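PDB 2OKX: rhamnosidase B from Bacillus sp., which hydrolyses terminal alpha-L-rhamnose residues from rhamnose-containing glycosides as a glycoside hydrolase of family 78. Local coordinates for residues A[141-144]-A[149-152]; A[311-316]-A[481-486]. One frame throughout, in Å; residues are numbered along the deposited sequence.

The contacts lie with centres about 7 Å apart where three domains of the chain come together. Contact 1 is wholly buried and local: it closes a single loop of the N-terminal domain on itself, mainly through backbone hydrogen bonds, with an arginine CD set over a phenylalanine ring. Contact 2 is long-range and smaller; it joins domain D2 to the concanavalin-like domain by a buried histidine–carboxylate bond, with a more open side bridged by water. The loop of contact 1 reaches both halves of contact 2: Ser313 OG probably donates to Arg143 O, 2.9 Å away, and Met144 O lies 2.9 Å from Asp483 N, a probable hydrogen bond. Segment 141-144 thus touches both partners of contact 2.

Contact 1 (A[141-144]-A[149-152]); sequences SPRM and GFGE
Arg143 sets CD over one face of the Phe150 ring, 4.0 Å from the ring centroid and displaced toward the rim, a CH-pi contact. The arginine leaves the backbone with CG anti to N (chi1 174°) and then bends at chi2 (67°), which brings CD back over the ring and NE beside Gly149 O. That bond is weak, NE to Gly149 O being 3.2 Å, although the oxygen lies in the guanidinium plane; NH2 is held by Gln148 O. The guanidinium is turned 46° from the ring, and its charge is too distant for more than a slight attraction. Gly149 O is gripped more firmly by Met144 N at 2.8 Å. Further along, Gly151 N donates to Pro142 O at 3.0 Å, while the same oxygen sits at the edge of the Phe150 ring. The Ser141 hydroxyl pairs with Asn21 OD1, and Ser141 OG lies 2.9 Å from Gly151 O. The two backbone bonds flank Arg143 and Phe150, forming a single beta bridge that pinches together the loop between strands 130-133 and 153-155.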
loop_
_atom_site.group_PDB
_atom_site.type_symbol
_atom_site.label_atom_id
_atom_site.label_comp_id
_atom_site.label_asym_id
_atom_site.label_seq_id
_atom_site.Cartn_x
_atom_site.Cartn_y
_atom_site.Cartn_z
ATOM N N SER A 141 -20.582 3.555 -1.621
ATOM C CA SER A 141 -19.758 2.473 -2.162
ATOM C C SER A 141 -18.824 1.930 -1.075
ATOM O O SER A 141 -18.547 2.606 -0.084
ATOM C CB SER A 141 -18.964 2.955 -3.387
ATOM O OG SER A 141 -17.982 3.905 -3.035
ATOM N N PRO A 142 -18.323 0.699 -1.251
ATOM C CA PRO A 142 -17.432 0.074 -0.267
ATOM C C PRO A 142 -16.149 0.811 0.098
ATOM O O PRO A 142 -15.499 1.425 -0.751
ATOM C CB PRO A 142 -17.124 -1.291 -0.891
ATOM C CG PRO A 142 -18.302 -1.551 -1.774
ATOM C CD PRO A 142 -18.531 -0.202 -2.399
ATOM N N ARG A 143 -15.796 0.745 1.380
ATOM C CA ARG A 143 -14.550 1.324 1.845
ATOM C C ARG A 143 -13.570 0.331 1.226
ATOM O O ARG A 143 -13.778 -0.882 1.304
ATOM C CB ARG A 143 -14.470 1.277 3.375
ATOM C CG ARG A 143 -13.133 1.728 3.954
ATOM C CD ARG A 143 -12.869 3.208 3.722
ATOM N NE ARG A 143 -11.476 3.540 4.012
ATOM C CZ ARG A 143 -10.951 3.617 5.232
ATOM N NH1 ARG A 143 -11.700 3.400 6.306
ATOM N NH2 ARG A 143 -9.659 3.879 5.377
ATOM N N MET A 144 -12.520 0.836 0.597
ATOM C CA MET A 144 -11.550 -0.029 -0.066
ATOM C C MET A 144 -10.760 -0.915 0.890
ATOM O O MET A 144 -10.681 -2.129 0.701
ATOM C CB MET A 144 -10.593 0.824 -0.892
ATOM C CG MET A 144 -9.727 0.048 -1.869
ATOM S SD MET A 144 -8.963 1.210 -3.007
ATOM C CE MET A 144 -7.562 0.229 -3.641
ATOM N N GLY A 149 -8.831 4.529 0.479
ATOM C CA GLY A 149 -10.083 5.244 0.293
ATOM C C GLY A 149 -11.290 4.366 0.029
ATOM O O GLY A 149 -11.629 3.508 0.841
ATOM N N PHE A 150 -11.930 4.564 -1.120
ATOM C CA PHE A 150 -13.128 3.801 -1.466
ATOM C C PHE A 150 -13.126 3.240 -2.885
ATOM O O PHE A 150 -12.579 3.852 -3.802
ATOM C CB PHE A 150 -14.364 4.699 -1.320
ATOM C CG PHE A 150 -14.559 5.253 0.063
ATOM C CD1 PHE A 150 -15.412 4.624 0.965
ATOM C CD2 PHE A 150 -13.885 6.399 0.467
ATOM C CE1 PHE A 150 -15.594 5.128 2.248
ATOM C CE2 PHE A 150 -14.058 6.914 1.754
ATOM C CZ PHE A 150 -14.914 6.276 2.644
ATOM N N GLY A 151 -13.743 2.071 -3.048
ATOM C CA GLY A 151 -13.876 1.463 -4.363
ATOM C C GLY A 151 -15.174 2.072 -4.856
ATOM O O GLY A 151 -16.196 1.965 -4.176
ATOM N N GLU A 152 -15.163 2.702 -6.025
ATOM C CA GLU A 152 -16.366 3.375 -6.495
ATOM C C GLU A 152 -17.435 2.577 -7.221
ATOM O O GLU A 152 -17.203 1.478 -7.723
ATOM C CB GLU A 152 -15.984 4.595 -7.351
ATOM C CG GLU A 152 -15.632 4.320 -8.826
ATOM C CD GLU A 152 -14.175 3.923 -9.055
ATOM O OE1 GLU A 152 -13.690 4.107 -10.194
ATOM O OE2 GLU A 152 -13.520 3.425 -8.113
#

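Contact 2 (A[311-316]-A[481-486])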
loop_
_atom_site.group_PDB
_atom_site.type_symbol
_atom_site.label_atom_id
_atom_site.label_comp_id
_atom_site.label_asym_id
_atom_site.label_seq_id
_atom_site.Cartn_x
_atom_site.Cartn_y
_atom_site.Cartn_z
ATOM N N GLY A 311 -10.538 -1.353 9.869
ATOM C CA GLY A 311 -11.241 -0.616 8.839
ATOM C C GLY A 311 -11.366 -1.454 7.582
ATOM O O GLY A 311 -10.714 -2.495 7.448
ATOM N N GLY A 312 -12.198 -1.004 6.651
ATOM C CA GLY A 312 -12.400 -1.764 5.431
ATOM C C GLY A 312 -13.783 -2.383 5.472
ATOM O O GLY A 312 -14.437 -2.375 6.514
ATOM N N SER A 313 -14.228 -2.937 4.351
ATOM C CA SER A 313 -15.555 -3.529 4.278
ATOM C C SER A 313 -15.678 -4.941 4.836
ATOM O O SER A 313 -14.765 -5.758 4.711
ATOM C CB SER A 313 -16.038 -3.537 2.822
ATOM O OG SER A 313 -16.101 -2.224 2.300
ATOM N N SER A 314 -16.820 -5.204 5.467
ATOM C CA SER A 314 -17.152 -6.523 5.997
ATOM C C SER A 314 -18.204 -6.989 4.991
ATOM O O SER A 314 -18.981 -6.172 4.492
ATOM C CB SER A 314 -17.749 -6.412 7.404
ATOM O OG SER A 314 -16.781 -5.917 8.322
ATOM N N HIS A 315 -18.226 -8.280 4.680
ATOM C CA HIS A 315 -19.155 -8.795 3.681
ATOM C C HIS A 315 -20.192 -9.787 4.178
ATOM O O HIS A 315 -19.907 -10.634 5.019
ATOM C CB HIS A 315 -18.349 -9.408 2.536
ATOM C CG HIS A 315 -17.552 -8.400 1.771
ATOM N ND1 HIS A 315 -18.050 -7.744 0.667
ATOM C CD2 HIS A 315 -16.331 -7.867 2.007
ATOM C CE1 HIS A 315 -17.171 -6.847 0.257
ATOM N NE2 HIS A 315 -16.120 -6.900 1.054
ATOM N N PHE A 316 -21.397 -9.673 3.623
ATOM C CA PHE A 316 -22.523 -10.532 3.978
ATOM C C PHE A 316 -23.298 -10.867 2.704
ATOM O O PHE A 316 -23.643 -9.971 1.934
ATOM C CB PHE A 316 -23.446 -9.788 4.947
ATOM C CG PHE A 316 -24.583 -10.620 5.473
ATOM C CD1 PHE A 316 -25.791 -10.023 5.818
ATOM C CD2 PHE A 316 -24.437 -11.991 5.657
ATOM C CE1 PHE A 316 -26.838 -10.782 6.344
ATOM C CE2 PHE A 316 -25.476 -12.757 6.180
ATOM C CZ PHE A 316 -26.678 -12.149 6.524
ATOM N N GLY A 481 -9.771 -8.365 2.569
ATOM C CA GLY A 481 -9.325 -7.167 3.258
ATOM C C GLY A 481 -9.142 -6.005 2.297
ATOM O O GLY A 481 -8.807 -4.886 2.706
ATOM N N LEU A 482 -9.372 -6.269 1.015
ATOM C CA LEU A 482 -9.218 -5.248 -0.015
ATOM C C LEU A 482 -10.294 -5.336 -1.087
ATOM O O LEU A 482 -10.285 -6.253 -1.909
ATOM C CB LEU A 482 -7.847 -5.382 -0.687
ATOM C CG LEU A 482 -7.572 -4.475 -1.887
ATOM C CD1 LEU A 482 -7.366 -3.038 -1.404
ATOM C CD2 LEU A 482 -6.336 -4.970 -2.634
ATOM N N ASP A 483 -11.227 -4.392 -1.071
ATOM C CA ASP A 483 -12.269 -4.360 -2.091
ATOM C C ASP A 483 -11.627 -3.663 -3.285
ATOM O O ASP A 483 -11.852 -2.477 -3.529
ATOM C CB ASP A 483 -13.478 -3.567 -1.595
ATOM C CG ASP A 483 -14.427 -4.412 -0.774
ATOM O OD1 ASP A 483 -14.042 -4.855 0.330
ATOM O OD2 ASP A 483 -15.563 -4.636 -1.244
ATOM N N ASN A 484 -10.807 -4.419 -4.010
ATOM C CA ASN A 484 -10.060 -3.928 -5.172
ATOM C C ASN A 484 -10.995 -3.892 -6.373
ATOM O O ASN A 484 -10.749 -4.541 -7.393
ATOM C CB ASN A 484 -8.900 -4.891 -5.435
ATOM C CG ASN A 484 -7.656 -4.186 -5.901
ATOM O OD1 ASN A 484 -7.472 -2.999 -5.645
ATOM N ND2 ASN A 484 -6.774 -4.925 -6.569
ATOM N N THR A 485 -12.045 -3.085 -6.263
ATOM C CA THR A 485 -13.072 -3.059 -7.289
ATOM C C THR A 485 -13.745 -1.723 -7.580
ATOM O O THR A 485 -13.510 -0.715 -6.923
ATOM C CB THR A 485 -14.221 -3.973 -6.861
ATOM O OG1 THR A 485 -14.852 -3.391 -5.711
ATOM C CG2 THR A 485 -13.716 -5.356 -6.468
ATOM N N PHE A 486 -14.606 -1.768 -8.593
ATOM C CA PHE A 486 -15.456 -0.654 -8.970
ATOM C C PHE A 486 -16.586 -1.227 -9.814
ATOM O O PHE A 486 -16.447 -2.291 -10.424
ATOM C CB PHE A 486 -14.693 0.472 -9.708
ATOM C CG PHE A 486 -14.404 0.209 -11.168
ATOM C CD1 PHE A 486 -13.090 0.195 -11.627
ATOM C CD2 PHE A 486 -15.435 0.056 -12.096
ATOM C CE1 PHE A 486 -12.804 0.038 -12.984
ATOM C CE2 PHE A 486 -15.158 -0.102 -13.456
ATOM C CZ PHE A 486 -13.841 -0.111 -13.898
HETATM O O HOH W 1 -8.780 -3.695 5.175
HETATM O O HOH W 2 -12.468 -3.539 2.137
#
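A His-carboxylate hydrogen bond bridges two domains here, joining His315, at the start of strand 314-320 in domain D2, to Asp483, the centre of an inverse gamma turn just before strand 485-489 of the concanavalin-like domain. NE2 of His315 donates to Asp483 OD1, which reaches across from the facing segment, at 3.0 Å, nearly straight at 160°, and meets the syn lone pair of that oxygen. Ring and carboxylate are almost coplanar, 12° apart, and the carboxylate lies at the ring edge. Carrying CG anti to the carbonyl carbon (chi1 -66°), the histidine directs its NE2 edge across the interface; its ND1 faces ND2 of Asn396, from which it probably accepts. Alongside, Ser313 CB packs 3.5 Å from Asp483 OD1. A water 2.7 Å from Asp483 OD1 accepts the Ser313 N-H, and a second water donates to both Gly311 O and Gly481 O. With an alanine at Asp483, His315 NE2 would probably lose its acceptor in this turn, the ring one of the bonds that fix its rotation, and the water beside Ser313 N one of its partners. Both ring nitrogens are thus used, consistent with a neutral imidazole fixed in its flip.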